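Long-range contacts in acetyl xylan esterase (Metagenome, PDB 6XYC), which hydrolyses both acetyl and feruloyl esters on complex natural xylans, as a bifunctional esterase of the alpha/beta hydrolase fold: residues Ile42-Gly47 / Val74-His79; Gly47-Ala52 / Ser187-Val192; Ala85-Gln90 / Leu144-Glu149; Ala96-Val101 / Ser160-Val165; Val166-Pro171 / Leu223-Asp228. All blocks are in the same frame, centred on the assembly; numbering follows the deposited sequence.

Contact 1: Ile42-Gly47 / Val74-His79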
# COMPACT_ATOMS: atom_id res chain seq x y z
N ILE A 42 2.92 10.88 -3.12
CA ILE A 42 2.44 9.51 -3.27
C ILE A 42 3.41 8.59 -2.54
O ILE A 42 4.61 8.59 -2.83
CB ILE A 42 2.33 9.08 -4.74
CG1 ILE A 42 1.47 10.06 -5.54
CG2 ILE A 42 1.78 7.66 -4.84
CD1 ILE A 42 0.01 10.08 -5.13
N ILE A 43 2.88 7.80 -1.59
CA ILE A 43 3.66 6.77 -0.91
C ILE A 43 3.52 5.47 -1.69
O ILE A 43 2.41 5.07 -2.06
CB ILE A 43 3.19 6.60 0.54
CG1 ILE A 43 3.55 7.86 1.35
CG2 ILE A 43 3.83 5.37 1.16
CD1 ILE A 43 2.87 7.93 2.69
N ILE A 44 4.65 4.82 -1.98
CA ILE A 44 4.62 3.58 -2.74
C ILE A 44 5.25 2.46 -1.92
O ILE A 44 6.18 2.68 -1.14
CB ILE A 44 5.32 3.71 -4.11
CG1 ILE A 44 6.84 3.83 -3.96
CG2 ILE A 44 4.78 4.93 -4.86
CD1 ILE A 44 7.58 3.82 -5.30
N ILE A 45 4.74 1.24 -2.12
CA ILE A 45 5.12 0.10 -1.30
C ILE A 45 5.34 -1.11 -2.19
O ILE A 45 4.44 -1.51 -2.94
CB ILE A 45 4.06 -0.23 -0.23
CG1 ILE A 45 3.63 1.03 0.53
CG2 ILE A 45 4.61 -1.30 0.74
CD1 ILE A 45 2.44 0.77 1.44
N TYR A 46 6.51 -1.73 -2.09
CA TYR A 46 6.84 -2.89 -2.89
C TYR A 46 5.97 -4.09 -2.51
O TYR A 46 5.39 -4.15 -1.42
CB TYR A 46 8.31 -3.28 -2.71
CG TYR A 46 8.71 -3.45 -1.25
CD1 TYR A 46 9.41 -2.45 -0.59
CD2 TYR A 46 8.39 -4.61 -0.54
CE1 TYR A 46 9.77 -2.59 0.74
CE2 TYR A 46 8.76 -4.76 0.80
CZ TYR A 46 9.44 -3.74 1.43
OH TYR A 46 9.81 -3.87 2.75
N GLY A 47 5.90 -5.05 -3.42
CA GLY A 47 5.34 -6.35 -3.14
C GLY A 47 6.42 -7.38 -2.87
O GLY A 47 7.50 -7.34 -3.46
N VAL A 74 7.49 11.29 -4.65
CA VAL A 74 7.38 9.85 -4.46
C VAL A 74 8.14 9.47 -3.20
O VAL A 74 9.33 9.80 -3.06
CB VAL A 74 7.89 9.07 -5.68
CG1 VAL A 74 7.96 7.57 -5.35
CG2 VAL A 74 7.01 9.32 -6.90
N ILE A 75 7.48 8.76 -2.30
CA ILE A 75 8.09 8.26 -1.08
C ILE A 75 7.94 6.75 -1.07
O ILE A 75 6.83 6.23 -0.91
CB ILE A 75 7.45 8.89 0.17
CG1 ILE A 75 7.49 10.42 0.07
CG2 ILE A 75 8.16 8.43 1.42
CD1 ILE A 75 6.19 11.04 -0.40
N SER A 76 9.05 6.04 -1.23
CA SER A 76 9.06 4.58 -1.23
C SER A 76 9.55 4.09 0.12
O SER A 76 10.64 4.45 0.56
CB SER A 76 9.95 4.05 -2.35
OG SER A 76 9.83 2.64 -2.46
N ILE A 77 8.74 3.25 0.77
CA ILE A 77 8.98 2.89 2.16
C ILE A 77 9.33 1.42 2.28
O ILE A 77 8.86 0.57 1.52
CB ILE A 77 7.76 3.22 3.05
CG1 ILE A 77 6.54 2.37 2.64
CG2 ILE A 77 7.41 4.70 2.97
CD1 ILE A 77 5.37 2.47 3.60
N ASN A 78 10.17 1.12 3.27
CA ASN A 78 10.34 -0.24 3.77
C ASN A 78 9.32 -0.53 4.87
O ASN A 78 8.79 0.38 5.51
CB ASN A 78 11.76 -0.46 4.30
CG ASN A 78 12.79 -0.59 3.21
OD1 ASN A 78 12.47 -0.88 2.06
ND2 ASN A 78 14.05 -0.40 3.58
N HIS A 79 9.03 -1.81 5.06
CA HIS A 79 8.28 -2.28 6.22
C HIS A 79 8.98 -3.53 6.73
O HIS A 79 9.80 -4.13 6.03
CB HIS A 79 6.81 -2.56 5.91
CG HIS A 79 6.60 -3.68 4.93
ND1 HIS A 79 6.79 -5.00 5.26
CD2 HIS A 79 6.21 -3.66 3.63
CE1 HIS A 79 6.53 -5.75 4.20
NE2 HIS A 79 6.18 -4.96 3.20
O HOH W 1 8.51 0.57 -1.28
O HOH W 2 5.62 -5.98 0.74

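Contact 2: Gly47-Ala52 / Ser187-Val192. With AES (4-(2-aminoethyl)benzenesulfonyl fluoride), chain B.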
# COMPACT_ATOMS: atom_id res chain seq x y z
N GLY A 47 5.90 -5.05 -3.42
CA GLY A 47 5.34 -6.35 -3.14
C GLY A 47 6.42 -7.38 -2.87
O GLY A 47 7.50 -7.34 -3.46
N SER A 48 6.12 -8.31 -1.97
CA SER A 48 7.12 -9.28 -1.53
C SER A 48 6.50 -10.41 -0.72
O SER A 48 7.21 -11.09 0.03
CB SER A 48 8.18 -8.59 -0.67
OG SER A 48 7.65 -8.28 0.61
N ALA A 49 5.19 -10.63 -0.86
CA ALA A 49 4.47 -11.58 -0.00
C ALA A 49 4.75 -11.28 1.47
O ALA A 49 4.79 -12.19 2.31
CB ALA A 49 4.83 -13.02 -0.35
N TRP A 50 4.96 -10.00 1.79
CA TRP A 50 5.26 -9.48 3.13
C TRP A 50 6.63 -9.90 3.65
O TRP A 50 6.96 -9.59 4.81
CB TRP A 50 4.18 -9.88 4.15
CG TRP A 50 2.81 -9.38 3.79
CD1 TRP A 50 2.38 -8.08 3.82
CD2 TRP A 50 1.69 -10.16 3.35
NE1 TRP A 50 1.07 -8.01 3.41
CE2 TRP A 50 0.62 -9.27 3.12
CE3 TRP A 50 1.50 -11.52 3.12
CZ2 TRP A 50 -0.63 -9.71 2.68
CZ3 TRP A 50 0.26 -11.95 2.68
CH2 TRP A 50 -0.78 -11.05 2.46
N PHE A 51 7.46 -10.56 2.83
CA PHE A 51 8.70 -11.13 3.34
C PHE A 51 9.86 -10.13 3.34
O PHE A 51 10.80 -10.28 4.12
CB PHE A 51 9.13 -12.35 2.51
CG PHE A 51 8.34 -13.60 2.79
CD1 PHE A 51 8.00 -13.97 4.08
CD2 PHE A 51 7.95 -14.41 1.73
CE1 PHE A 51 7.27 -15.12 4.32
CE2 PHE A 51 7.21 -15.56 1.96
CZ PHE A 51 6.89 -15.92 3.26
N ALA A 52 9.84 -9.12 2.46
CA ALA A 52 11.00 -8.25 2.29
C ALA A 52 10.91 -7.04 3.21
O ALA A 52 9.83 -6.49 3.43
CB ALA A 52 11.12 -7.79 0.84
N SER A 187 1.43 -23.26 5.10
CA SER A 187 2.63 -23.19 4.29
C SER A 187 2.82 -21.84 3.60
O SER A 187 3.89 -21.61 3.02
CB SER A 187 2.55 -24.26 3.19
OG SER A 187 1.47 -23.97 2.32
N THR A 188 1.84 -20.97 3.65
CA THR A 188 1.74 -19.86 2.72
C THR A 188 2.19 -18.56 3.37
O THR A 188 2.37 -18.47 4.59
CB THR A 188 0.31 -19.73 2.22
OG1 THR A 188 -0.58 -19.53 3.32
CG2 THR A 188 -0.10 -20.99 1.46
N PRO A 189 2.38 -17.50 2.56
CA PRO A 189 2.86 -16.23 3.13
C PRO A 189 1.93 -15.61 4.16
O PRO A 189 2.42 -15.02 5.14
CB PRO A 189 3.02 -15.34 1.89
CG PRO A 189 3.33 -16.33 0.76
CD PRO A 189 2.44 -17.52 1.08
N GLU A 190 0.61 -15.70 3.97
CA GLU A 190 -0.29 -15.13 4.96
C GLU A 190 -0.22 -15.89 6.28
O GLU A 190 -0.45 -15.30 7.34
CB GLU A 190 -1.73 -15.10 4.45
CG GLU A 190 -2.26 -16.44 3.99
CD GLU A 190 -2.22 -16.58 2.49
OE1 GLU A 190 -3.28 -16.82 1.87
OE2 GLU A 190 -1.12 -16.44 1.91
N ALA A 191 0.09 -17.19 6.23
CA ALA A 191 0.29 -17.95 7.46
C ALA A 191 1.46 -17.39 8.25
O ALA A 191 1.38 -17.24 9.47
CB ALA A 191 0.52 -19.43 7.13
N VAL A 192 2.56 -17.06 7.56
CA VAL A 192 3.70 -16.45 8.23
C VAL A 192 3.31 -15.10 8.82
O VAL A 192 3.71 -14.76 9.94
CB VAL A 192 4.87 -16.31 7.23
CG1 VAL A 192 6.06 -15.62 7.89
CG2 VAL A 192 5.27 -17.67 6.68
C3 AES B . 1.91 -14.24 -2.86
C2 AES B . 2.32 -13.08 -3.45
C1 AES B . 1.97 -11.89 -2.89
S AES B . 2.56 -10.46 -3.67
O1S AES B . 3.40 -9.68 -2.72
O2S AES B . 3.57 -10.84 -4.66
C6 AES B . 1.22 -11.82 -1.76
C5 AES B . 0.80 -13.00 -1.17
C4 AES B . 1.16 -14.21 -1.72
C7 AES B . 0.68 -15.55 -1.07
C8 AES B . -0.86 -15.56 -0.94
N8 AES B . -1.25 -16.91 -0.68
O HOH W 3 4.50 -13.32 4.83

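Contact 3: Ala85-Gln90 / Leu144-Glu149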
# COMPACT_ATOMS: atom_id res chain seq x y z
N ALA A 85 8.53 -9.84 12.43
CA ALA A 85 7.46 -9.28 13.24
C ALA A 85 6.14 -9.66 12.60
O ALA A 85 5.97 -9.47 11.39
CB ALA A 85 7.57 -7.75 13.34
N ILE A 86 5.20 -10.18 13.38
CA ILE A 86 3.94 -10.63 12.80
C ILE A 86 2.96 -9.47 12.77
O ILE A 86 3.20 -8.42 13.38
CB ILE A 86 3.36 -11.85 13.53
CG1 ILE A 86 2.97 -11.53 14.97
CG2 ILE A 86 4.36 -13.00 13.50
CD1 ILE A 86 2.03 -12.54 15.58
N TRP A 87 1.87 -9.64 12.04
CA TRP A 87 0.80 -8.66 11.99
C TRP A 87 0.42 -8.23 13.41
O TRP A 87 0.32 -9.08 14.30
CB TRP A 87 -0.41 -9.28 11.28
CG TRP A 87 -1.50 -8.36 10.85
CD1 TRP A 87 -2.76 -8.30 11.37
CD2 TRP A 87 -1.46 -7.41 9.78
NE1 TRP A 87 -3.50 -7.36 10.71
CE2 TRP A 87 -2.73 -6.80 9.72
CE3 TRP A 87 -0.48 -7.01 8.88
CZ2 TRP A 87 -3.04 -5.80 8.79
CZ3 TRP A 87 -0.78 -6.02 7.96
CH2 TRP A 87 -2.05 -5.43 7.92
N PRO A 88 0.18 -6.93 13.66
CA PRO A 88 0.06 -5.83 12.68
C PRO A 88 1.30 -4.96 12.48
O PRO A 88 1.16 -3.78 12.14
CB PRO A 88 -1.05 -4.98 13.29
CG PRO A 88 -0.79 -5.12 14.81
CD PRO A 88 -0.19 -6.51 15.02
N ALA A 89 2.49 -5.52 12.69
CA ALA A 89 3.71 -4.74 12.52
C ALA A 89 3.71 -4.00 11.19
O ALA A 89 4.05 -2.81 11.12
CB ALA A 89 4.93 -5.64 12.63
N GLN A 90 3.31 -4.68 10.12
CA GLN A 90 3.48 -4.13 8.78
C GLN A 90 2.60 -2.90 8.54
O GLN A 90 3.04 -1.93 7.92
CB GLN A 90 3.19 -5.21 7.74
CG GLN A 90 4.25 -6.30 7.66
CD GLN A 90 4.21 -7.27 8.82
OE1 GLN A 90 3.17 -7.48 9.43
NE2 GLN A 90 5.36 -7.86 9.14
N LEU A 144 -9.83 -11.38 19.48
CA LEU A 144 -8.56 -10.88 18.99
C LEU A 144 -8.68 -9.40 18.63
O LEU A 144 -9.59 -9.01 17.89
CB LEU A 144 -8.12 -11.67 17.76
CG LEU A 144 -6.79 -11.36 17.06
CD1 LEU A 144 -5.64 -11.40 18.04
CD2 LEU A 144 -6.56 -12.34 15.91
N THR A 145 -7.77 -8.59 19.15
CA THR A 145 -7.71 -7.17 18.84
C THR A 145 -6.31 -6.82 18.39
O THR A 145 -5.33 -7.14 19.07
CB THR A 145 -8.09 -6.31 20.05
OG1 THR A 145 -9.43 -6.60 20.46
CG2 THR A 145 -7.97 -4.82 19.70
N VAL A 146 -6.20 -6.17 17.23
CA VAL A 146 -4.91 -5.73 16.70
C VAL A 146 -4.87 -4.21 16.67
O VAL A 146 -5.85 -3.54 16.33
CB VAL A 146 -4.64 -6.30 15.29
CG1 VAL A 146 -4.48 -7.81 15.35
CG2 VAL A 146 -5.74 -5.90 14.32
N ASP A 147 -3.70 -3.66 17.02
CA ASP A 147 -3.47 -2.23 17.03
C ASP A 147 -2.98 -1.81 15.65
O ASP A 147 -1.84 -2.11 15.27
CB ASP A 147 -2.44 -1.89 18.12
CG ASP A 147 -2.15 -0.41 18.21
OD1 ASP A 147 -2.75 0.38 17.45
OD2 ASP A 147 -1.32 -0.03 19.06
N ILE A 148 -3.83 -1.12 14.90
CA ILE A 148 -3.52 -0.74 13.53
C ILE A 148 -2.66 0.52 13.49
O ILE A 148 -1.62 0.55 12.84
CB ILE A 148 -4.83 -0.56 12.72
CG1 ILE A 148 -5.57 -1.89 12.60
CG2 ILE A 148 -4.54 0.03 11.36
CD1 ILE A 148 -4.77 -3.02 12.01
N GLU A 149 -3.10 1.57 14.19
CA GLU A 149 -2.36 2.83 14.19
C GLU A 149 -0.95 2.64 14.75
O GLU A 149 0.02 3.15 14.18
CB GLU A 149 -3.12 3.87 15.00
CG GLU A 149 -2.38 5.18 15.20
CD GLU A 149 -2.33 6.02 13.93
OE1 GLU A 149 -2.97 5.63 12.93
OE2 GLU A 149 -1.65 7.07 13.95

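Contact 4: Ala96-Val101 / Ser160-Val165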
# COMPACT_ATOMS: atom_id res chain seq x y z
N ALA A 96 3.28 4.71 10.47
CA ALA A 96 4.37 5.55 10.96
C ALA A 96 5.03 6.30 9.82
O ALA A 96 5.40 7.47 9.96
CB ALA A 96 5.40 4.69 11.70
N ALA A 97 5.19 5.65 8.67
CA ALA A 97 5.76 6.34 7.52
C ALA A 97 4.87 7.49 7.07
O ALA A 97 5.36 8.57 6.75
CB ALA A 97 5.97 5.36 6.36
N ILE A 98 3.55 7.26 7.04
CA ILE A 98 2.61 8.31 6.66
C ILE A 98 2.73 9.49 7.61
O ILE A 98 2.77 10.66 7.19
CB ILE A 98 1.18 7.76 6.63
CG1 ILE A 98 1.00 6.75 5.50
CG2 ILE A 98 0.19 8.90 6.48
CD1 ILE A 98 -0.21 5.86 5.67
N ARG A 99 2.74 9.22 8.92
CA ARG A 99 2.86 10.29 9.90
C ARG A 99 4.16 11.07 9.72
O ARG A 99 4.19 12.30 9.87
CB ARG A 99 2.77 9.71 11.31
CG ARG A 99 1.43 9.11 11.67
CD ARG A 99 1.31 8.89 13.18
NE ARG A 99 2.30 7.96 13.70
CZ ARG A 99 2.12 6.65 13.81
NH1 ARG A 99 0.97 6.10 13.43
NH2 ARG A 99 3.08 5.88 14.31
N TYR A 100 5.25 10.36 9.41
CA TYR A 100 6.53 11.03 9.21
C TYR A 100 6.47 11.98 8.03
O TYR A 100 6.96 13.11 8.10
CB TYR A 100 7.63 10.00 9.01
CG TYR A 100 8.97 10.64 8.75
CD1 TYR A 100 9.37 10.98 7.47
CD2 TYR A 100 9.83 10.92 9.80
CE1 TYR A 100 10.59 11.58 7.23
CE2 TYR A 100 11.05 11.51 9.58
CZ TYR A 100 11.43 11.84 8.29
OH TYR A 100 12.65 12.43 8.07
N VAL A 101 5.88 11.52 6.92
CA VAL A 101 5.82 12.34 5.71
C VAL A 101 4.92 13.55 5.94
O VAL A 101 5.29 14.69 5.61
CB VAL A 101 5.34 11.49 4.52
CG1 VAL A 101 5.08 12.37 3.32
CG2 VAL A 101 6.35 10.41 4.19
N SER A 160 -2.55 10.00 10.21
CA SER A 160 -2.00 8.94 9.38
C SER A 160 -2.91 8.59 8.20
O SER A 160 -2.74 7.53 7.59
CB SER A 160 -1.73 7.70 10.21
OG SER A 160 -2.94 7.15 10.72
N HIS A 161 -3.86 9.46 7.87
CA HIS A 161 -4.83 9.17 6.83
C HIS A 161 -4.22 9.34 5.44
O HIS A 161 -3.27 10.10 5.24
CB HIS A 161 -6.05 10.09 6.99
CG HIS A 161 -5.97 11.36 6.20
ND1 HIS A 161 -5.43 12.52 6.72
CD2 HIS A 161 -6.37 11.66 4.94
CE1 HIS A 161 -5.50 13.47 5.81
NE2 HIS A 161 -6.06 12.97 4.72
N VAL A 162 -4.78 8.60 4.48
CA VAL A 162 -4.41 8.70 3.08
C VAL A 162 -5.63 9.20 2.31
O VAL A 162 -6.77 8.96 2.70
CB VAL A 162 -3.91 7.36 2.50
CG1 VAL A 162 -2.57 6.98 3.10
CG2 VAL A 162 -4.94 6.26 2.73
N ASP A 163 -5.37 9.87 1.18
CA ASP A 163 -6.43 10.55 0.45
C ASP A 163 -6.93 9.78 -0.76
O ASP A 163 -8.03 10.08 -1.26
CB ASP A 163 -5.96 11.93 -0.02
CG ASP A 163 -5.67 12.87 1.13
OD1 ASP A 163 -4.51 13.30 1.26
OD2 ASP A 163 -6.60 13.17 1.91
N ALA A 164 -6.17 8.80 -1.24
CA ALA A 164 -6.55 8.00 -2.41
C ALA A 164 -5.63 6.79 -2.45
O ALA A 164 -4.51 6.83 -1.93
CB ALA A 164 -6.43 8.81 -3.70
N VAL A 165 -6.12 5.72 -3.06
CA VAL A 165 -5.41 4.44 -3.07
C VAL A 165 -5.40 3.89 -4.48
O VAL A 165 -6.41 3.94 -5.18
CB VAL A 165 -6.06 3.42 -2.11
CG1 VAL A 165 -5.34 2.07 -2.20
CG2 VAL A 165 -6.08 3.94 -0.68

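Contact 5: Val166-Pro171 / Leu223-Asp228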
# COMPACT_ATOMS: atom_id res chain seq x y z
N VAL A 166 -4.25 3.37 -4.90
CA VAL A 166 -4.15 2.55 -6.11
C VAL A 166 -3.61 1.19 -5.70
O VAL A 166 -2.49 1.09 -5.18
CB VAL A 166 -3.27 3.20 -7.19
CG1 VAL A 166 -3.09 2.24 -8.36
CG2 VAL A 166 -3.89 4.50 -7.66
N ASP A 167 -4.41 0.15 -5.95
CA ASP A 167 -4.12 -1.21 -5.51
C ASP A 167 -3.76 -2.03 -6.74
O ASP A 167 -4.64 -2.34 -7.56
CB ASP A 167 -5.32 -1.78 -4.76
CG ASP A 167 -5.32 -3.28 -4.68
OD1 ASP A 167 -4.25 -3.91 -4.77
OD2 ASP A 167 -6.42 -3.85 -4.50
N TRP A 168 -2.48 -2.37 -6.87
CA TRP A 168 -2.02 -3.22 -7.96
C TRP A 168 -2.04 -4.68 -7.48
O TRP A 168 -1.19 -5.08 -6.68
CB TRP A 168 -0.61 -2.86 -8.42
CG TRP A 168 -0.40 -1.50 -9.02
CD1 TRP A 168 -0.13 -0.35 -8.35
CD2 TRP A 168 -0.38 -1.16 -10.42
NE1 TRP A 168 0.05 0.69 -9.24
CE2 TRP A 168 -0.11 0.22 -10.51
CE3 TRP A 168 -0.57 -1.89 -11.60
CZ2 TRP A 168 -0.04 0.89 -11.74
CZ3 TRP A 168 -0.50 -1.22 -12.82
CH2 TRP A 168 -0.23 0.15 -12.87
N PHE A 169 -3.00 -5.45 -7.99
CA PHE A 169 -3.14 -6.89 -7.74
C PHE A 169 -2.75 -7.31 -6.32
O PHE A 169 -1.94 -8.22 -6.11
CB PHE A 169 -2.36 -7.73 -8.79
CG PHE A 169 -0.95 -7.23 -9.11
CD1 PHE A 169 -0.71 -6.42 -10.22
CD2 PHE A 169 0.15 -7.61 -8.34
CE1 PHE A 169 0.56 -5.98 -10.53
CE2 PHE A 169 1.43 -7.16 -8.65
CZ PHE A 169 1.64 -6.35 -9.74
N GLY A 170 -3.38 -6.68 -5.32
CA GLY A 170 -3.12 -6.99 -3.93
C GLY A 170 -3.98 -8.12 -3.41
O GLY A 170 -5.16 -8.25 -3.77
N PRO A 171 -3.40 -8.98 -2.56
CA PRO A 171 -4.18 -9.98 -1.83
C PRO A 171 -4.93 -9.31 -0.69
O PRO A 171 -4.31 -8.84 0.28
CB PRO A 171 -3.13 -10.97 -1.33
CG PRO A 171 -1.92 -10.13 -1.12
CD PRO A 171 -1.96 -9.05 -2.19
N LEU A 223 -8.47 2.94 -6.86
CA LEU A 223 -8.30 2.35 -8.18
C LEU A 223 -7.65 0.99 -8.01
O LEU A 223 -6.61 0.87 -7.36
CB LEU A 223 -7.45 3.25 -9.08
CG LEU A 223 -7.09 2.69 -10.47
CD1 LEU A 223 -8.29 2.62 -11.38
CD2 LEU A 223 -6.00 3.55 -11.09
N ILE A 224 -8.27 -0.03 -8.60
CA ILE A 224 -7.81 -1.41 -8.49
C ILE A 224 -7.41 -1.88 -9.88
O ILE A 224 -8.19 -1.75 -10.83
CB ILE A 224 -8.90 -2.33 -7.90
CG1 ILE A 224 -9.44 -1.77 -6.59
CG2 ILE A 224 -8.36 -3.74 -7.71
CD1 ILE A 224 -10.80 -2.32 -6.22
N ILE A 225 -6.21 -2.44 -10.00
CA ILE A 225 -5.68 -2.92 -11.27
C ILE A 225 -5.19 -4.35 -11.07
O ILE A 225 -4.39 -4.62 -10.16
CB ILE A 225 -4.54 -2.03 -11.78
CG1 ILE A 225 -4.97 -0.56 -11.79
CG2 ILE A 225 -4.11 -2.46 -13.17
CD1 ILE A 225 -3.86 0.41 -12.10
N HIS A 226 -5.67 -5.27 -11.91
CA HIS A 226 -5.35 -6.68 -11.74
C HIS A 226 -5.37 -7.38 -13.09
O HIS A 226 -6.31 -7.21 -13.87
CB HIS A 226 -6.34 -7.35 -10.78
CG HIS A 226 -5.77 -8.52 -10.04
ND1 HIS A 226 -5.84 -8.64 -8.67
CD2 HIS A 226 -5.14 -9.63 -10.49
CE1 HIS A 226 -5.26 -9.77 -8.30
NE2 HIS A 226 -4.83 -10.39 -9.38
N GLY A 227 -4.32 -8.17 -13.35
CA GLY A 227 -4.25 -8.92 -14.59
C GLY A 227 -5.12 -10.17 -14.51
O GLY A 227 -5.12 -10.89 -13.51
N ASP A 228 -5.87 -10.42 -15.58
CA ASP A 228 -6.76 -11.58 -15.58
C ASP A 228 -6.02 -12.89 -15.82
O ASP A 228 -6.66 -13.94 -15.89
CB ASP A 228 -7.89 -11.38 -16.61
CG ASP A 228 -7.41 -11.43 -18.06
OD1 ASP A 228 -6.31 -11.93 -18.34
OD2 ASP A 228 -8.20 -10.98 -18.92

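Contact 1: Ile42-Gly47 / Val74-His79
Ile44 N bonds Ile75 O at 2.8 Å, while Ile75 N reaches back to Ile42 O at 2.9 Å; Ile77 N to Ile44 O, at 3.2 Å, continues this parallel pairing. Past the paired strands the side chains take over. The N-H of His79 points almost straight at Tyr46 OH (3.2 Å, 174° at the hydrogen), and the same hydroxyl is also hydrogen-bonded to Ala52 O. The phenol lies nearly parallel to the imidazole but slid aside, centroids 5.0 Å apart, with OH over the middle of the imidazole face. One water links Tyr46 O to His79 NE2; another is hydrogen-bonded to Ile44 O, Ile77 O and Ser76 OG, which also bonds Lys56 O. Ile43, Ile45, Ile75 and Ile77 occupy one sheet face, where Ile45 CG1 meets Ile77 CD1 at 3.8 Å. On the other, the CG1 branch of Ile44 sits between its own backbone N and carbonyl carbon (chi1 71°), which lays it against Ser76 CB at 3.5 Å. The strands belong to a beta-alpha-beta unit with helix 56-69. The chemistry implies an apolar strand pair that turns polar at the C-terminal ends of its strands, with water and tyrosine bonds replacing strand pairing beside the ligand pocket that begins at Gly47.

Contact 2: Gly47-Ala52 / Ser187-Val192
Pro189 packs its ring against the tip of a turn: its CB lies 3.7 Å from Ala49 CB, and its CG is 4.1 Å from Phe51 CE2. The phenyl ring meets Val192 at its edge, with CG1 near the ring plane and 3.8 Å from Phe51 CE1. Trp50 brings CZ3 to 4.0 Å from Glu190 CA, and a water donates to both Ala49 O and Pro189 O. The inhibitor AES spans the two segments. Ala49 N bonds AES O1S at 2.8 Å, and at the other end Glu190 OE2 takes the amine N8 at 2.6 Å. Since Ser122 N also bonds the inhibitor, the two backbone N-H groups are consistent with an oxyanion hole. Second-shell bonds set these groups: Ser48 to Phe51 form a type I' turn closed by Phe51 N to Ser48 O (2.9 Å), Ala52 N holds Ser48 OG, and Asn184 ND2 holds Glu190 OE1. Within the turn, Ala49 O sits over the centre of the Phe51 ring. The contact thus joins the loop between strand 39-45 and helix 56-69 to the first turn of helix 189-193, while the Trp50 ring meets His125 of helix 122-131.

Contact 3: Ala85-Gln90 / Leu144-Glu149
Pro88 turns its ring toward the backbone of Asp147 and Val146, with CG only 3.2 Å from Asp147 O and 4.1 Å from Val146 CB. Its CB edge faces the end of Ile148, 4.4 Å from CD1. The peptide bond before this proline is cis, and Trp87, with CG anti to its backbone N (chi1 -167°), has Pro88 CB above one face of the indole, offset toward the rim. That is consistent with the aromatic-proline packing known to favour a cis bond. Across the contact the indole meets Val146 obliquely, Trp87 CD1 lying 4.4 Å from its CG1. No hydrogen bond joins the two segments, so the match is one of shape. Polar bonds hold the frame instead. Gln90 NE2 lies 2.8 Å from Ala85 O, which lies close to the amide plane, and closes the loop on itself; Trp87 NE1 reaches Leu208 O, and Asp147 O accepts from Gln92 NE2. Phe129 of helix 122-131 meets the indole edge-to-face. Val146 and Asp147 end the second strand of a two-stranded antiparallel hairpin (138-141, 144-147). In the arrangement as a whole, a cis-proline at the N-cap of helix 89-103 packs against a beta-hairpin outside the main sheet of this alpha/beta hydrolase.

Contact 4: Ala96-Val101 / Ser160-Val165
Arg99 and Ser160 bring the two backbones closest, their CA atoms 5.1 Å apart. The first belongs to regular helix, as Tyr100 N to Ala96 O (2.9 Å) attests; the second lies in the loop that leads to strand 164-168. No hydrogen bond crosses between them, and Ile98 carries most of the packing. Both of its branches straddle one carbonyl: CG2 is 3.4 Å from Ser160 O and CD1 is 3.6 Å from that same oxygen. From there CD1 goes on to Val162 CG1 at 3.7 Å, the two side chains crossing at about a right angle. Helix 89-103 packs on the main sheet through strands 39-45 and 73-77, as in the alpha/beta hydrolase fold, with Ile98 meeting Ile43; this contact adds the loop entering strand 164-168. An alanine in place of Ile98 would probably leave the Val162 methyl without its mate and open a gap between the helix and the carbonyl of Ser160. Beside Ile98, the aliphatic part of Arg99 runs along Ser160, CG to CB at 3.8 Å. Glu149 ties the polar ends of Arg99 and Ser160 together, its OE2 in a salt bridge with Arg99 NH1 and its OE1 hydrogen-bonded to Ser160 OG; Arg99 NH2 goes to Leu152 O. Further along, His161 NE2 donates to Asp163 OD2 at 2.9 Å, the oxygen lying near the ring plane but approached from above the plane of its carboxylate.

Contact 5: Val166-Pro171 / Leu223-Asp228
Ile225 lays its CD1 methyl over the six-membered ring of Trp168, 3.7 Å from the centroid and 10° off the normal, a CH-pi contact. The indole has CG anti to its carbonyl carbon (chi1 -64°) and lies alongside Ile225, pointing the same way. Val166 extends this apolar face, with CG2 at 4.0 Å from Leu223 CB, and helix 269-284 packs on it through Met275 and Phe278. An alanine in place of Trp168 would probably uncover the Ile225 methyl and deprive Phe267 of its edge-to-face partner. Past the strand, Phe169 sets its CB over the centre of the His226 imidazole, 3.5 Å from the centroid and 5° off the normal. The strands themselves are parallel, joined by Asp167 N to Leu223 O (2.7 Å), Ile225 N to Asp167 O (2.9 Å) and Phe169 N to Ile225 O (2.7 Å). Asp167 OD1 accepts a weak bond from Gly170 N. His226 has its ring fixed by Val233 O at NE2 and Ser238 OG at ND1. The chemistry implies a firmly bonded strand pair with a greasy face on one side and, at its end, an imidazole steadied beneath Phe169, which touches Asp230 and His262 of the probable catalytic triad.

Overall arrangement
From the N terminus, contact 1 closes the first loop, joining strands 39-45 and 73-77 across one helical crossover. Contact 2 opens at Gly47, before that loop has closed, so the two cross; it spans to helix 189-193. Contacts 3 and 4 both fall within its long loop. They start at the entry to and within helix 89-103 and cross each other, contact 3 ending at the hairpin and contact 4 at the loop entering strand 164-168, with Glu149 of one bound to Arg99 and Ser160 of the other. Contact 5 continues from strand 164-168, crosses contact 2 and closes onto strand 222-227. Contacts 1 and 5 bind the sheet, centres about 16 Å apart, and contact 2 ties the pocket loop after strand 39-45 to helix 189-193.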